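Local coordinates for odorant binding protein (AGAP010409-PA) (PDB 3QME), which probably binds small odorant molecules in the helical, disulfide-braced fold of the insect PBP/GOBP family and here holds a cyclohexanone molecule, at residues E86-E91 and A100-Q105. Numbering follows the deposited sequence. Where two conformers were deposited one is given.
Sequences EAKNLE and AYSAFQ. With CYH (cyclohexanone), chain B.
In this mostly helical odorant-binding fold, the turn that closes helix 75-87 packs through Lys88 and Leu90 against one side of helix 96-105, while the far side of that helix meets bound cyclohexanone. The chain leaves helical geometry at Asn89, which has positive phi and bonds through its N to Glu86 O; its own side chain points away, whereas the CB atoms of Lys88 and Leu90 point toward helix 96-105.

Lys88 runs across Ser102 almost fully stretched: its CD passes 3.5 Å from Ser102 OG and its CE lies 3.1 Å from Ser102 O. Only the last torsion, chi4 at -52°, bends the chain, and this turns NZ to Gln105 OE1, to which it donates over 3.2 Å in one of two conformers of Gln105, so the bond is less than certain. There the ammonium stands 16° off the amide's carbonyl plane, with a C=O...N angle of 146°, and the two side chains meet roughly at right angles. Leu90 meets the next residue of the helix, Ala103. One methyl, CD1, rests on Ala103 CB at 3.9 Å, and the other, CD2, reaches Ala103 N at 3.8 Å; Leu85 of helix 75-87 touches both residues and extends this apolar patch.

Across the helix, Phe104 CB approaches C2 of the ketone at 3.3 Å, and C4 of the ligand sits at the edge of the phenyl ring.

The contact thus pairs a buried leucine-alanine patch with a partly exposed lysine-to-glutamine hydrogen bond. Being charged against neutral, that bond, where formed, is probably weaker than a salt bridge; the nearby Ser102 O may modestly favour the positive charge without being hydrogen-bonded to it.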
ATOM      1  N   GLU A  86      -0.749  -5.137 -12.954  1.00 13.23           N
ATOM      2  CA  GLU A  86       0.041  -5.671 -14.066  1.00 17.82           C
ATOM      3  C   GLU A  86       0.389  -4.582 -15.064  1.00 18.90           C
ATOM      4  O   GLU A  86       1.443  -4.638 -15.706  1.00 19.57           O
ATOM      5  CB  GLU A  86      -0.684  -6.830 -14.772  1.00 26.47           C
ATOM      6  CG  GLU A  86      -0.690  -8.125 -13.960  1.00 34.05           C
ATOM      7  CD  GLU A  86      -1.701  -9.149 -14.470  1.00 44.80           C
ATOM      8  OE1 GLU A  86      -2.197  -8.984 -15.609  1.00 43.77           O
ATOM      9  OE2 GLU A  86      -2.005 -10.115 -13.726  1.00 45.66           O
ATOM     10  N   ALA A  87      -0.497  -3.590 -15.194  1.00 12.57           N
ATOM     11  CA  ALA A  87      -0.258  -2.457 -16.090  1.00 17.72           C
ATOM     12  C   ALA A  87       0.879  -1.562 -15.589  1.00 22.79           C
ATOM     13  O   ALA A  87       1.402  -0.741 -16.338  1.00 24.16           O
ATOM     14  CB  ALA A  87      -1.522  -1.633 -16.263  1.00 20.37           C
ATOM     15  N   LYS A  88       1.247  -1.709 -14.319  1.00 22.55           N
ATOM     16  CA  LYS A  88       2.313  -0.887 -13.744  1.00 18.41           C
ATOM     17  C   LYS A  88       3.694  -1.519 -13.905  1.00 21.34           C
ATOM     18  O   LYS A  88       4.709  -0.910 -13.555  1.00 21.23           O
ATOM     19  CB  LYS A  88       2.019  -0.583 -12.278  1.00 16.85           C
ATOM     20  CG  LYS A  88       0.961   0.506 -12.129  1.00 26.03           C
ATOM     21  CD  LYS A  88       0.478   0.621 -10.720  1.00 23.05           C
ATOM     22  CE  LYS A  88      -0.321   1.909 -10.532  1.00 21.14           C
ATOM     23  NZ  LYS A  88       0.423   3.098 -11.000  1.00 24.48           N
ATOM     24  N   ASN A  89       3.731  -2.736 -14.441  1.00 17.86           N
ATOM     25  CA  ASN A  89       5.001  -3.431 -14.661  1.00 20.10           C
ATOM     26  C   ASN A  89       5.966  -3.278 -13.487  1.00 17.55           C
ATOM     27  O   ASN A  89       7.117  -2.872 -13.637  1.00 18.02           O
ATOM     28  CB  ASN A  89       5.631  -2.982 -15.978  1.00 24.10           C
ATOM     29  CG  ASN A  89       4.866  -3.508 -17.180  1.00 38.10           C
ATOM     30  OD1 ASN A  89       4.899  -4.708 -17.471  1.00 45.77           O
ATOM     31  ND2 ASN A  89       4.152  -2.620 -17.865  1.00 34.50           N
ATOM     32  N   LEU A  90       5.459  -3.612 -12.311  1.00 18.41           N
ATOM     33  CA  LEU A  90       6.166  -3.425 -11.059  1.00 13.47           C
ATOM     34  C   LEU A  90       7.533  -4.089 -11.053  1.00 15.96           C
ATOM     35  O   LEU A  90       8.465  -3.585 -10.436  1.00 19.55           O
ATOM     36  CB  LEU A  90       5.320  -3.986  -9.917  1.00 10.36           C
ATOM     37  CG  LEU A  90       3.947  -3.323  -9.745  1.00 12.47           C
ATOM     38  CD1 LEU A  90       3.135  -4.041  -8.681  1.00 14.34           C
ATOM     39  CD2 LEU A  90       4.110  -1.858  -9.395  1.00 13.59           C
ATOM     40  N   GLU A  91       7.641  -5.224 -11.726  1.00 12.17           N
ATOM     41  CA  GLU A  91       8.892  -5.976 -11.776  1.00 21.25           C
ATOM     42  C   GLU A  91      10.021  -5.204 -12.436  1.00 24.85           C
ATOM     43  O   GLU A  91      11.190  -5.536 -12.246  1.00 22.64           O
ATOM     44  CB  GLU A  91       8.705  -7.310 -12.505  1.00 25.96           C
ATOM     45  CG  GLU A  91       8.404  -8.467 -11.588  1.00 40.60           C
ATOM     46  CD  GLU A  91       6.949  -8.519 -11.170  1.00 48.94           C
ATOM     47  OE1 GLU A  91       6.077  -8.183 -12.007  1.00 52.93           O
ATOM     48  OE2 GLU A  91       6.677  -8.897 -10.008  1.00 61.70           O
ATOM     49  N   ALA A 100       6.703  -0.213  -4.506  1.00 12.26           N
ATOM     50  CA  ALA A 100       5.627  -0.389  -3.526  1.00 11.28           C
ATOM     51  C   ALA A 100       4.611   0.740  -3.599  1.00 10.59           C
ATOM     52  O   ALA A 100       3.407   0.514  -3.514  1.00 12.04           O
ATOM     53  CB  ALA A 100       6.206  -0.489  -2.098  1.00 10.00           C
ATOM     54  N   TYR A 101       5.101   1.969  -3.717  1.00 11.27           N
ATOM     55  CA  TYR A 101       4.214   3.125  -3.802  1.00 12.65           C
ATOM     56  C   TYR A 101       3.389   3.087  -5.085  1.00 12.87           C
ATOM     57  O   TYR A 101       2.185   3.373  -5.077  1.00 10.88           O
ATOM     58  CB  TYR A 101       5.037   4.408  -3.732  1.00 12.93           C
ATOM     59  CG  TYR A 101       4.221   5.670  -3.714  1.00 13.54           C
ATOM     60  CD1 TYR A 101       3.980   6.373  -4.880  1.00 14.72           C
ATOM     61  CD2 TYR A 101       3.712   6.174  -2.516  1.00 15.75           C
ATOM     62  CE1 TYR A 101       3.242   7.563  -4.861  1.00 17.02           C
ATOM     63  CE2 TYR A 101       2.972   7.338  -2.487  1.00 14.60           C
ATOM     64  CZ  TYR A 101       2.744   8.033  -3.658  1.00 20.94           C
ATOM     65  OH  TYR A 101       2.012   9.196  -3.628  1.00 20.03           O
ATOM     66  N   SER A 102       4.039   2.729  -6.190  1.00 11.19           N
ATOM     67  CA  SER A 102       3.336   2.545  -7.453  1.00 13.87           C
ATOM     68  C   SER A 102       2.233   1.494  -7.327  1.00 16.66           C
ATOM     69  O   SER A 102       1.117   1.694  -7.810  1.00 13.01           O
ATOM     70  CB  SER A 102       4.306   2.160  -8.570  1.00 13.30           C
ATOM     71  OG  SER A 102       3.602   2.006  -9.789  1.00 24.64           O
ATOM     72  N   ALA A 103       2.548   0.376  -6.682  1.00 11.55           N
ATOM     73  CA  ALA A 103       1.555  -0.670  -6.434  1.00 11.73           C
ATOM     74  C   ALA A 103       0.366  -0.113  -5.665  1.00 12.17           C
ATOM     75  O   ALA A 103      -0.782  -0.279  -6.081  1.00 16.40           O
ATOM     76  CB  ALA A 103       2.190  -1.820  -5.662  1.00 11.04           C
ATOM     77  N   PHE A 104       0.654   0.543  -4.537  1.00 12.55           N
ATOM     78  CA  PHE A 104      -0.357   1.182  -3.694  1.00 14.62           C
ATOM     79  C   PHE A 104      -1.296   2.111  -4.466  1.00 15.54           C
ATOM     80  O   PHE A 104      -2.473   2.228  -4.124  1.00 16.97           O
ATOM     81  CB  PHE A 104       0.317   1.978  -2.564  1.00 15.35           C
ATOM     82  CG  PHE A 104      -0.653   2.796  -1.732  1.00 22.23           C
ATOM     83  CD1 PHE A 104      -0.694   4.185  -1.845  1.00 19.43           C
ATOM     84  CD2 PHE A 104      -1.541   2.173  -0.865  1.00 31.81           C
ATOM     85  CE1 PHE A 104      -1.599   4.933  -1.106  1.00 27.06           C
ATOM     86  CE2 PHE A 104      -2.450   2.914  -0.113  1.00 32.69           C
ATOM     87  CZ  PHE A 104      -2.477   4.298  -0.234  1.00 31.30           C
ATOM     88  N   GLN A 105      -0.780   2.774  -5.499  0.54 10.84           N
ATOM     89  CA  GLN A 105      -1.604   3.730  -6.242  1.00 12.32           C
ATOM     90  C   GLN A 105      -2.846   3.058  -6.843  1.00 17.10           C
ATOM     91  O   GLN A 105      -3.870   3.697  -7.074  1.00 10.89           O
ATOM     92  CB  GLN A 105      -0.786   4.436  -7.327  1.00 15.56           C
ATOM     93  CG  GLN A 105       0.345   5.333  -6.842  0.54 15.50           C
ATOM     94  CD  GLN A 105       1.044   6.029  -8.001  0.54 18.45           C
ATOM     95  OE1 GLN A 105       1.291   5.425  -9.048  0.54 17.24           O
ATOM     96  NE2 GLN A 105       1.347   7.307  -7.827  0.54 19.24           N
TER
HETATM   97  C1  CYH B 200       1.527  -1.046  -0.245  1.00 22.64           C
HETATM   98  O1  CYH B 200       2.749  -1.094  -0.171  1.00 33.89           O
HETATM   99  C2  CYH B 200       0.881  -1.128  -1.605  1.00 22.80           C
HETATM  100  C3  CYH B 200      -0.481  -1.810  -1.546  1.00 24.55           C
HETATM  101  C4  CYH B 200      -1.341  -1.282  -0.413  1.00 19.32           C
HETATM  102  C5  CYH B 200      -0.678  -1.499   0.937  1.00 23.57           C
HETATM  103  C6  CYH B 200       0.716  -0.891   1.024  1.00 27.06           C